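Local coordinates for protein laccase (Botrytis aclada, PDB 3V9E) that oxidises phenolic substrates such as hydroquinones and passes the electrons through its copper centres to dioxygen, which is reduced to water, at residues A[66-71]-A[100-105]; A[70-75]-A[108-113]; A[404-409]-A[536-541]. All coordinates share one frame; numbering follows the deposited sequence. Where two conformers were deposited one is given.

How the contacts relate
Contacts 1 and 2 come first along the chain and lie in the first cupredoxin domain, whereas contact 3 lies in the third. The first two start from one strand, 67-79, and share Tyr70 and Trp71; their centres are about 12 Å apart. Contact 2 pairs that strand with its parallel neighbour 107-114 within a sheet, and contact 1 spans the sandwich to strand 100-103 of the facing sheet. In contact 3 strands 402-406 and 537-542 likewise belong to facing sheets. Its centre lies about 34 Å from that of contact 1 and about 31 Å from that of contact 2. A multicopper oxidase thus repeats one sandwich architecture, and contact 3 borders the mononuclear copper site.

Contact 1: A[66-71]-A[100-105]. With NAG (2-acetamido-2-deoxy-beta-D-glucopyranose), chain K.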
loop_
_atom_site.group_PDB
_atom_site.type_symbol
_atom_site.label_atom_id
_atom_site.label_comp_id
_atom_site.label_asym_id
_atom_site.label_seq_id
_atom_site.Cartn_x
_atom_site.Cartn_y
_atom_site.Cartn_z
ATOM N N VAL A 66 2.843 7.740 -23.531
ATOM C CA VAL A 66 3.397 6.770 -24.438
ATOM C C VAL A 66 3.252 5.445 -23.752
ATOM O O VAL A 66 2.869 5.377 -22.595
ATOM C CB VAL A 66 4.891 7.112 -24.715
ATOM C CG1 VAL A 66 5.008 8.548 -25.313
ATOM C CG2 VAL A 66 5.767 6.914 -23.441
ATOM N N THR A 67 3.450 4.392 -24.521
ATOM C CA THR A 67 3.402 3.074 -23.982
ATOM C C THR A 67 4.730 2.679 -23.418
ATOM O O THR A 67 5.751 2.883 -24.046
ATOM C CB THR A 67 2.930 2.132 -25.076
ATOM O OG1 THR A 67 1.623 2.571 -25.473
ATOM C CG2 THR A 67 2.908 0.754 -24.595
ATOM N N ARG A 68 4.737 2.091 -22.226
ATOM C CA ARG A 68 5.947 1.641 -21.609
ATOM C C ARG A 68 5.777 0.181 -21.282
ATOM O O ARG A 68 4.758 -0.178 -20.709
ATOM C CB ARG A 68 6.206 2.399 -20.348
ATOM C CG ARG A 68 6.543 3.904 -20.656
ATOM C CD ARG A 68 7.215 4.592 -19.529
ATOM N NE ARG A 68 7.112 6.041 -19.691
ATOM C CZ ARG A 68 7.941 6.808 -20.381
ATOM N NH1 ARG A 68 8.996 6.286 -20.982
ATOM N NH2 ARG A 68 7.707 8.096 -20.468
ATOM N N GLU A 69 6.761 -0.616 -21.644
ATOM C CA GLU A 69 6.698 -2.010 -21.475
ATOM C C GLU A 69 7.742 -2.501 -20.468
ATOM O O GLU A 69 8.901 -2.129 -20.536
ATOM C CB GLU A 69 6.898 -2.637 -22.856
ATOM C CG GLU A 69 6.595 -4.098 -22.885
ATOM C CD GLU A 69 6.523 -4.677 -24.289
ATOM O OE1 GLU A 69 7.287 -4.246 -25.146
ATOM O OE2 GLU A 69 5.750 -5.627 -24.497
ATOM N N TYR A 70 7.350 -3.419 -19.597
ATOM C CA TYR A 70 8.201 -3.985 -18.583
ATOM C C TYR A 70 8.046 -5.503 -18.558
ATOM O O TYR A 70 7.014 -6.015 -18.852
ATOM C CB TYR A 70 7.823 -3.394 -17.212
ATOM C CG TYR A 70 7.670 -1.832 -17.209
ATOM C CD1 TYR A 70 6.527 -1.254 -17.732
ATOM C CD2 TYR A 70 8.629 -0.976 -16.692
ATOM C CE1 TYR A 70 6.304 0.107 -17.749
ATOM C CE2 TYR A 70 8.426 0.420 -16.722
ATOM C CZ TYR A 70 7.260 0.959 -17.259
ATOM O OH TYR A 70 7.019 2.338 -17.268
ATOM N N TRP A 71 9.096 -6.233 -18.153
ATOM C CA TRP A 71 9.025 -7.660 -18.002
ATOM C C TRP A 71 9.473 -7.876 -16.567
ATOM O O TRP A 71 10.551 -7.412 -16.214
ATOM C CB TRP A 71 9.969 -8.406 -18.972
ATOM C CG TRP A 71 9.459 -8.498 -20.373
ATOM C CD1 TRP A 71 8.822 -9.567 -20.959
ATOM C CD2 TRP A 71 9.564 -7.496 -21.359
ATOM N NE1 TRP A 71 8.506 -9.270 -22.275
ATOM C CE2 TRP A 71 8.966 -7.997 -22.536
ATOM C CE3 TRP A 71 10.115 -6.209 -21.375
ATOM C CZ2 TRP A 71 8.893 -7.240 -23.682
ATOM C CZ3 TRP A 71 10.041 -5.480 -22.494
ATOM C CH2 TRP A 71 9.444 -5.987 -23.641
ATOM N N ILE A 100 9.257 0.844 -11.455
ATOM C CA ILE A 100 8.479 1.063 -12.570
ATOM C C ILE A 100 8.213 2.547 -12.562
ATOM O O ILE A 100 7.561 3.111 -11.636
ATOM C CB ILE A 100 7.192 0.247 -12.505
ATOM C CG1 ILE A 100 7.553 -1.226 -12.535
ATOM C CG2 ILE A 100 6.250 0.644 -13.662
ATOM C CD1 ILE A 100 6.360 -2.117 -12.413
ATOM N N ILE A 101 8.703 3.198 -13.599
ATOM C CA ILE A 101 8.616 4.659 -13.636
ATOM C C ILE A 101 7.937 5.053 -14.938
ATOM O O ILE A 101 8.282 4.573 -16.021
ATOM C CB ILE A 101 9.971 5.296 -13.469
ATOM C CG1 ILE A 101 10.588 4.854 -12.116
ATOM C CG2 ILE A 101 9.896 6.830 -13.482
ATOM C CD1 ILE A 101 12.056 5.233 -11.913
ATOM N N ALA A 102 6.986 5.939 -14.829
ATOM C CA ALA A 102 6.235 6.380 -15.970
ATOM C C ALA A 102 5.782 7.786 -15.744
ATOM O O ALA A 102 6.040 8.380 -14.677
ATOM C CB ALA A 102 5.053 5.427 -16.188
ATOM N N ASP A 103 5.158 8.377 -16.753
ATOM C CA ASP A 103 4.557 9.669 -16.659
ATOM C C ASP A 103 3.062 9.531 -16.692
ATOM O O ASP A 103 2.499 8.581 -17.265
ATOM C CB ASP A 103 4.865 10.524 -17.899
ATOM C CG ASP A 103 6.323 10.867 -18.043
ATOM O OD1 ASP A 103 6.995 11.275 -17.082
ATOM O OD2 ASP A 103 6.762 10.822 -19.174
ATOM N N TRP A 104 2.468 10.489 -16.024
ATOM C CA TRP A 104 1.037 10.687 -15.966
ATOM C C TRP A 104 0.492 10.543 -17.386
ATOM O O TRP A 104 0.943 11.220 -18.282
ATOM C CB TRP A 104 0.771 12.071 -15.421
ATOM C CG TRP A 104 -0.617 12.438 -15.267
ATOM C CD1 TRP A 104 -1.729 11.618 -15.185
ATOM C CD2 TRP A 104 -1.063 13.745 -15.080
ATOM N NE1 TRP A 104 -2.860 12.378 -15.013
ATOM C CE2 TRP A 104 -2.469 13.702 -14.968
ATOM C CE3 TRP A 104 -0.406 14.989 -15.069
ATOM C CZ2 TRP A 104 -3.216 14.831 -14.817
ATOM C CZ3 TRP A 104 -1.168 16.133 -14.941
ATOM C CH2 TRP A 104 -2.547 16.053 -14.768
ATOM N N GLY A 105 -0.435 9.599 -17.565
ATOM C CA GLY A 105 -1.054 9.382 -18.832
ATOM C C GLY A 105 -0.496 8.201 -19.644
ATOM O O GLY A 105 -1.106 7.811 -20.657
HETATM C C1 NAG K . 13.337 -9.433 -14.930
HETATM C C2 NAG K . 13.791 -8.667 -16.151
HETATM C C3 NAG K . 13.230 -9.342 -17.363
HETATM C C4 NAG K . 13.739 -10.787 -17.348
HETATM C C5 NAG K . 13.324 -11.467 -16.081
HETATM C C6 NAG K . 13.795 -12.925 -16.052
HETATM C C7 NAG K . 13.947 -6.301 -15.532
HETATM C C8 NAG K . 13.150 -5.045 -15.395
HETATM N N2 NAG K . 13.216 -7.328 -16.011
HETATM O O3 NAG K . 13.728 -8.619 -18.432
HETATM O O4 NAG K . 13.230 -11.401 -18.520
HETATM O O5 NAG K . 13.843 -10.773 -14.932
HETATM O O6 NAG K . 15.209 -13.008 -16.150
HETATM O O7 NAG K . 15.150 -6.359 -15.245
#
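Tyr70 and Arg68 reach across from strand 67-71 to strand 100-103, linking the two facing sheets of a cupredoxin beta-sandwich. The strands run almost exactly antiparallel, at 175°, but their axes stay 8.6 Å apart, a sandwich spacing bridged by side chains.

The apolar part centres on Tyr70, taken in one of its two deposited conformers. The methyl Ile100 CG2 sits over one face of the phenol ring, 3.9 Å from the Tyr70 ring centroid and 20° off the ring normal, a CH-pi contact. Ile100 itself is buried and also packs on Leu183 of the neighbouring strand in its own sheet.

Charge pairing is provided by Arg68. Its CG lies beside the backbone N (chi1 -68°) and the chain is extended from there to NE, which carries the guanidinium past the Ala102 backbone to Asp103. There Arg68 NH2 and Asp103 OD2 form a salt bridge of 3.2 Å whose hydrogen bond is bent and therefore weak; the carboxylate plane stands nearly perpendicular to the guanidinium. The stronger partner is Asp106, which takes NE and also receives the backbone N of Asp103. Val66 CG2 covers one guanidinium face.

At the far end of the segment a sugar takes part: N2 of the N-acetylglucosamine, probably borne by Asn92, donates to Trp71 O at 2.7 Å.

The phenol hydroxyl supplies a direct polar link: Tyr70 OH donates to Ile101 O at 2.9 Å, arriving from above the carbonyl plane, while that oxygen lies at the edge of the phenol ring.

Contact 2: A[70-75]-A[108-113]; sequences YWLSVE and LIIHVT. With NAG (2-acetamido-2-deoxy-beta-D-glucopyranose), chain K.
The Trp71 indole and the His111 imidazole run alongside each other in the same direction, in an offset stack: the pyrrole ring of the tryptophan and the imidazole have centroids 4.2 Å apart and planes 20° from parallel. The overlap is carried by His111 CD2, which sits over one indole face and comes within 3.3 Å of Trp71 NE1. Both nitrogens of the imidazole are engaged, NE2 by Glu69 and ND1 by Thr154, so its rotation is fixed and the tryptophan, in the conformer described, rests against a held ring.

On the opposite face Leu72 and Ile110 make a second matched pair, Leu72 CD1 meeting Ile110 CG2 at 3.8 Å. Tyr70 and Val74 flank this pair and slant across their partners: Tyr70 CD1 touches Ile110 CG1, and Val74 CG2 lies 3.9 Å from Val112 CG1. This face looks into the sandwich, where Leu72 also packs on Ile100.

Five backbone hydrogen bonds hold the parallel register, the strands taking turns as donor; Leu72 N to His111 O, at 2.7 Å, is nearly straight. A water donates to Leu72 O and is bonded to Thr113 OG1, whose hydroxyl also pairs with Thr152.

Neighbouring parallel strands such as 67-79 and 107-114, one face turned to the apolar core and the other outward, belong to the Greek-key sandwich of a cupredoxin domain.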
loop_
_atom_site.group_PDB
_atom_site.type_symbol
_atom_site.label_atom_id
_atom_site.label_comp_id
_atom_site.label_asym_id
_atom_site.label_seq_id
_atom_site.Cartn_x
_atom_site.Cartn_y
_atom_site.Cartn_z
ATOM N N TYR A 70 7.350 -3.419 -19.597
ATOM C CA TYR A 70 8.201 -3.985 -18.583
ATOM C C TYR A 70 8.046 -5.503 -18.558
ATOM O O TYR A 70 7.014 -6.015 -18.852
ATOM C CB TYR A 70 7.823 -3.394 -17.212
ATOM C CG TYR A 70 7.670 -1.832 -17.209
ATOM C CD1 TYR A 70 6.527 -1.254 -17.732
ATOM C CD2 TYR A 70 8.629 -0.976 -16.692
ATOM C CE1 TYR A 70 6.304 0.107 -17.749
ATOM C CE2 TYR A 70 8.426 0.420 -16.722
ATOM C CZ TYR A 70 7.260 0.959 -17.259
ATOM O OH TYR A 70 7.019 2.338 -17.268
ATOM N N TRP A 71 9.096 -6.233 -18.153
ATOM C CA TRP A 71 9.025 -7.660 -18.002
ATOM C C TRP A 71 9.473 -7.876 -16.567
ATOM O O TRP A 71 10.551 -7.412 -16.214
ATOM C CB TRP A 71 9.969 -8.406 -18.972
ATOM C CG TRP A 71 9.459 -8.498 -20.373
ATOM C CD1 TRP A 71 8.822 -9.567 -20.959
ATOM C CD2 TRP A 71 9.564 -7.496 -21.359
ATOM N NE1 TRP A 71 8.506 -9.270 -22.275
ATOM C CE2 TRP A 71 8.966 -7.997 -22.536
ATOM C CE3 TRP A 71 10.115 -6.209 -21.375
ATOM C CZ2 TRP A 71 8.893 -7.240 -23.682
ATOM C CZ3 TRP A 71 10.041 -5.480 -22.494
ATOM C CH2 TRP A 71 9.444 -5.987 -23.641
ATOM N N LEU A 72 8.648 -8.520 -15.760
ATOM C CA LEU A 72 8.967 -8.839 -14.403
ATOM C C LEU A 72 8.876 -10.324 -14.220
ATOM O O LEU A 72 7.990 -11.002 -14.745
ATOM C CB LEU A 72 8.047 -8.156 -13.387
ATOM C CG LEU A 72 7.972 -6.608 -13.368
ATOM C CD1 LEU A 72 7.008 -6.046 -12.317
ATOM C CD2 LEU A 72 9.362 -6.153 -13.093
ATOM N N SER A 73 9.821 -10.807 -13.442
ATOM C CA SER A 73 9.863 -12.188 -13.023
ATOM C C SER A 73 9.746 -12.309 -11.536
ATOM O O SER A 73 10.583 -11.839 -10.784
ATOM C CB SER A 73 11.182 -12.795 -13.430
ATOM O OG SER A 73 11.356 -14.088 -12.873
ATOM N N VAL A 74 8.738 -13.075 -11.120
ATOM C CA VAL A 74 8.529 -13.308 -9.719
ATOM C C VAL A 74 9.361 -14.517 -9.407
ATOM O O VAL A 74 9.100 -15.632 -9.951
ATOM C CB VAL A 74 7.059 -13.612 -9.377
ATOM C CG1 VAL A 74 6.946 -13.982 -7.930
ATOM C CG2 VAL A 74 6.175 -12.415 -9.759
ATOM N N GLU A 75 10.275 -14.309 -8.502
ATOM C CA GLU A 75 11.346 -15.252 -8.211
ATOM C C GLU A 75 11.483 -15.661 -6.793
ATOM O O GLU A 75 11.284 -14.910 -5.837
ATOM C CB GLU A 75 12.666 -14.594 -8.609
ATOM C CG GLU A 75 12.587 -14.097 -10.033
ATOM C CD GLU A 75 13.884 -14.032 -10.770
ATOM O OE1 GLU A 75 14.925 -13.677 -10.164
ATOM O OE2 GLU A 75 13.796 -14.296 -12.005
ATOM N N LEU A 108 0.848 1.380 -19.523
ATOM C CA LEU A 108 1.815 0.433 -19.052
ATOM C C LEU A 108 1.464 -0.970 -19.491
ATOM O O LEU A 108 0.290 -1.338 -19.486
ATOM C CB LEU A 108 1.882 0.475 -17.536
ATOM C CG LEU A 108 2.189 1.840 -16.936
ATOM C CD1 LEU A 108 2.550 1.724 -15.456
ATOM C CD2 LEU A 108 3.189 2.661 -17.701
ATOM N N ILE A 109 2.464 -1.710 -19.962
ATOM C CA ILE A 109 2.329 -3.120 -20.294
ATOM C C ILE A 109 3.338 -3.844 -19.452
ATOM O O ILE A 109 4.525 -3.643 -19.624
ATOM C CB ILE A 109 2.631 -3.346 -21.794
ATOM C CG1 ILE A 109 1.641 -2.538 -22.606
ATOM C CG2 ILE A 109 2.472 -4.813 -22.098
ATOM C CD1 ILE A 109 1.865 -2.635 -24.123
ATOM N N ILE A 110 2.906 -4.625 -18.501
ATOM C CA ILE A 110 3.843 -5.218 -17.561
ATOM C C ILE A 110 3.638 -6.732 -17.597
ATOM O O ILE A 110 2.711 -7.189 -17.043
ATOM C CB ILE A 110 3.610 -4.746 -16.151
ATOM C CG1 ILE A 110 3.591 -3.207 -16.096
ATOM C CG2 ILE A 110 4.676 -5.298 -15.218
ATOM C CD1 ILE A 110 3.021 -2.557 -14.856
ATOM N N HIS A 111 4.527 -7.436 -18.271
ATOM C CA HIS A 111 4.527 -8.903 -18.351
ATOM C C HIS A 111 5.051 -9.473 -17.088
ATOM O O HIS A 111 6.190 -9.219 -16.743
ATOM C CB HIS A 111 5.412 -9.394 -19.502
ATOM C CG HIS A 111 5.183 -8.682 -20.781
ATOM N ND1 HIS A 111 4.223 -9.090 -21.686
ATOM C CD2 HIS A 111 5.776 -7.610 -21.338
ATOM C CE1 HIS A 111 4.226 -8.298 -22.736
ATOM N NE2 HIS A 111 5.145 -7.373 -22.539
ATOM N N VAL A 112 4.217 -10.230 -16.378
ATOM C CA VAL A 112 4.585 -10.792 -15.141
ATOM C C VAL A 112 4.599 -12.304 -15.312
ATOM O O VAL A 112 3.584 -12.919 -15.447
ATOM C CB VAL A 112 3.598 -10.402 -14.042
ATOM C CG1 VAL A 112 3.996 -11.092 -12.767
ATOM C CG2 VAL A 112 3.650 -8.870 -13.851
ATOM N N THR A 113 5.768 -12.890 -15.164
ATOM C CA THR A 113 5.927 -14.358 -15.205
ATOM C C THR A 113 6.184 -14.852 -13.815
ATOM O O THR A 113 7.004 -14.298 -13.049
ATOM C CB THR A 113 7.120 -14.700 -16.136
ATOM O OG1 THR A 113 6.840 -14.230 -17.448
ATOM C CG2 THR A 113 7.292 -16.216 -16.183
HETATM C C1 NAG K . 13.337 -9.433 -14.930
HETATM C C2 NAG K . 13.791 -8.667 -16.151
HETATM C C3 NAG K . 13.230 -9.342 -17.363
HETATM C C4 NAG K . 13.739 -10.787 -17.348
HETATM C C5 NAG K . 13.324 -11.467 -16.081
HETATM C C6 NAG K . 13.795 -12.925 -16.052
HETATM C C7 NAG K . 13.947 -6.301 -15.532
HETATM C C8 NAG K . 13.150 -5.045 -15.395
HETATM N N2 NAG K . 13.216 -7.328 -16.011
HETATM O O3 NAG K . 13.728 -8.619 -18.432
HETATM O O4 NAG K . 13.230 -11.401 -18.520
HETATM O O5 NAG K . 13.843 -10.773 -14.932
HETATM O O6 NAG K . 15.209 -13.008 -16.150
HETATM O O7 NAG K . 15.150 -6.359 -15.245
HETATM O O HOH W 1 7.963 -11.592 -17.809
#

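Contact 3: A[404-409]-A[536-541]. With NAG (2-acetamido-2-deoxy-beta-D-glucopyranose), chain I.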
loop_
_atom_site.group_PDB
_atom_site.type_symbol
_atom_site.label_atom_id
_atom_site.label_comp_id
_atom_site.label_asym_id
_atom_site.label_seq_id
_atom_site.Cartn_x
_atom_site.Cartn_y
_atom_site.Cartn_z
ATOM N N TRP A 404 -10.894 -12.351 11.461
ATOM C CA TRP A 404 -11.579 -11.098 11.609
ATOM C C TRP A 404 -12.823 -11.214 10.800
ATOM O O TRP A 404 -12.837 -11.812 9.707
ATOM C CB TRP A 404 -10.766 -9.888 11.082
ATOM C CG TRP A 404 -9.437 -9.786 11.711
ATOM C CD1 TRP A 404 -8.362 -10.410 11.299
ATOM C CD2 TRP A 404 -9.067 -9.035 12.847
ATOM N NE1 TRP A 404 -7.334 -10.214 12.128
ATOM C CE2 TRP A 404 -7.719 -9.328 13.096
ATOM C CE3 TRP A 404 -9.738 -8.183 13.715
ATOM C CZ2 TRP A 404 -7.026 -8.776 14.125
ATOM C CZ3 TRP A 404 -9.048 -7.653 14.746
ATOM C CH2 TRP A 404 -7.698 -7.929 14.946
ATOM N N THR A 405 -13.890 -10.620 11.322
ATOM C CA THR A 405 -15.127 -10.614 10.640
ATOM C C THR A 405 -15.598 -9.226 10.322
ATOM O O THR A 405 -15.320 -8.303 11.059
ATOM C CB THR A 405 -16.248 -11.302 11.470
ATOM O OG1 THR A 405 -16.392 -10.579 12.685
ATOM C CG2 THR A 405 -15.870 -12.765 11.712
ATOM N N ILE A 406 -16.306 -9.148 9.194
ATOM C CA ILE A 406 -17.006 -7.974 8.702
ATOM C C ILE A 406 -18.498 -8.323 8.645
ATOM O O ILE A 406 -18.934 -9.189 7.840
ATOM C CB ILE A 406 -16.567 -7.610 7.285
ATOM C CG1 ILE A 406 -15.004 -7.413 7.277
ATOM C CG2 ILE A 406 -17.275 -6.328 6.894
ATOM C CD1 ILE A 406 -14.379 -6.352 8.151
ATOM N N ASN A 407 -19.274 -7.698 9.533
ATOM C CA ASN A 407 -20.664 -8.087 9.738
ATOM C C ASN A 407 -20.797 -9.583 9.859
ATOM O O ASN A 407 -21.556 -10.222 9.146
ATOM C CB ASN A 407 -21.547 -7.477 8.637
ATOM C CG ASN A 407 -22.062 -6.161 9.037
ATOM O OD1 ASN A 407 -21.321 -5.333 9.566
ATOM N ND2 ASN A 407 -23.367 -5.919 8.811
ATOM N N SER A 408 -19.953 -10.119 10.741
ATOM C CA SER A 408 -19.979 -11.520 11.141
ATOM C C SER A 408 -19.476 -12.480 10.136
ATOM O O SER A 408 -19.583 -13.639 10.356
ATOM C CB SER A 408 -21.377 -11.949 11.660
ATOM O OG SER A 408 -21.824 -10.916 12.517
ATOM N N SER A 409 -18.825 -12.049 9.068
ATOM C CA SER A 409 -18.327 -12.969 8.094
ATOM C C SER A 409 -16.860 -12.650 7.747
ATOM O O SER A 409 -16.552 -11.519 7.441
ATOM C CB SER A 409 -19.162 -12.898 6.822
ATOM O OG SER A 409 -18.517 -13.501 5.743
ATOM N N MET A 536 -9.844 -9.917 7.251
ATOM C CA MET A 536 -10.310 -8.592 7.543
ATOM C C MET A 536 -10.495 -7.826 6.226
ATOM O O MET A 536 -9.685 -6.998 5.846
ATOM C CB MET A 536 -9.384 -7.848 8.498
ATOM C CG MET A 536 -10.092 -6.630 9.001
ATOM S SD MET A 536 -9.171 -5.911 10.359
ATOM C CE MET A 536 -9.886 -4.270 10.347
ATOM N N ALA A 537 -11.542 -8.176 5.516
ATOM C CA ALA A 537 -11.750 -7.632 4.225
ATOM C C ALA A 537 -13.173 -7.778 3.791
ATOM O O ALA A 537 -13.910 -8.728 4.257
ATOM C CB ALA A 537 -10.833 -8.356 3.231
ATOM N N MET A 538 -13.527 -6.970 2.807
ATOM C CA MET A 538 -14.786 -7.143 2.077
ATOM C C MET A 538 -14.598 -6.613 0.660
ATOM O O MET A 538 -13.474 -6.279 0.263
ATOM C CB MET A 538 -15.903 -6.451 2.839
ATOM C CG MET A 538 -15.641 -4.969 3.135
ATOM S SD MET A 538 -15.870 -3.885 1.705
ATOM C CE MET A 538 -17.622 -4.031 1.330
ATOM N N GLN A 539 -15.646 -6.623 -0.159
ATOM C CA GLN A 539 -15.540 -6.088 -1.487
ATOM C C GLN A 539 -16.837 -5.526 -1.922
ATOM O O GLN A 539 -17.903 -6.060 -1.580
ATOM C CB GLN A 539 -15.035 -7.147 -2.443
ATOM C CG GLN A 539 -15.978 -8.317 -2.717
ATOM C CD GLN A 539 -15.286 -9.445 -3.492
ATOM O OE1 GLN A 539 -14.893 -9.302 -4.631
ATOM N NE2 GLN A 539 -15.125 -10.555 -2.849
ATOM N N PHE A 540 -16.694 -4.479 -2.737
ATOM C CA PHE A 540 -17.791 -3.821 -3.382
ATOM C C PHE A 540 -17.916 -4.325 -4.770
ATOM O O PHE A 540 -16.995 -4.257 -5.547
ATOM C CB PHE A 540 -17.611 -2.320 -3.437
ATOM C CG PHE A 540 -17.487 -1.675 -2.088
ATOM C CD1 PHE A 540 -18.603 -1.386 -1.320
ATOM C CD2 PHE A 540 -16.243 -1.430 -1.553
ATOM C CE1 PHE A 540 -18.501 -0.833 -0.080
ATOM C CE2 PHE A 540 -16.106 -0.858 -0.304
ATOM C CZ PHE A 540 -17.229 -0.577 0.446
ATOM N N VAL A 541 -19.096 -4.776 -5.120
ATOM C CA VAL A 541 -19.390 -5.079 -6.499
ATOM C C VAL A 541 -20.226 -3.891 -6.970
ATOM O O VAL A 541 -21.412 -3.731 -6.618
ATOM C CB VAL A 541 -20.029 -6.481 -6.693
ATOM C CG1 VAL A 541 -20.662 -6.593 -8.074
ATOM C CG2 VAL A 541 -19.018 -7.612 -6.392
HETATM C C1 NAG I . -23.862 -4.635 9.274
HETATM C C2 NAG I . -24.926 -4.070 8.312
HETATM C C3 NAG I . -25.603 -2.826 8.872
HETATM C C4 NAG I . -26.179 -3.091 10.249
HETATM C C5 NAG I . -25.018 -3.623 11.117
HETATM C C6 NAG I . -25.541 -3.846 12.536
HETATM C C7 NAG I . -24.608 -4.438 5.862
HETATM C C8 NAG I . -23.903 -3.921 4.638
HETATM N N2 NAG I . -24.394 -3.770 6.989
HETATM O O3 NAG I . -26.555 -2.439 7.896
HETATM O O4 NAG I . -26.587 -1.915 10.913
HETATM O O5 NAG I . -24.501 -4.836 10.526
HETATM O O6 NAG I . -26.449 -4.919 12.417
HETATM O O7 NAG I . -25.207 -5.495 5.764
#
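Met536, an engineered residue of this variant, meets Trp404 closely, their CB atoms 3.6 Å apart. Its CG lies opposite the backbone N (chi1 -167°) and the chain stays extended, which takes the sulfur above the indole: SD is 4.3 Å from the centroid of the Trp404 five-membered ring, an oblique Met-aromatic contact 28° off the normal and displaced toward the rim. Further along, Ile406 rests on strand 537-542, with CG1 3.5 Å from Ala537 O and CG2 4.3 Å from Met538 CB.

The next shell is the copper site. The nearest atom of the Met536 side chain is about 3 Å from the type 1 copper held by His463, Cys526 and His531, at the axial position of such centres. The Met536 backbone pairs with that of Cys526, and the Trp404 ring, whose NE1 is hydrogen-bonded to Glu534, meets that of His531.

Strands 402-406 and 537-542 are in different sheets of the third cupredoxin domain, so these side chains fill the space between the layers of its sandwich. Asn435 binds Ala537 O through ND2 and Ser409 through its OD1.

Beyond Ile406 the chain reverses in a type I' turn closed by two backbone bonds between Ile406 and Ser409. On it Asn407 ND2 is joined covalently to C1 of an N-acetylglucosamine, while Asn407 OD1 is held by the backbone N of Gln393.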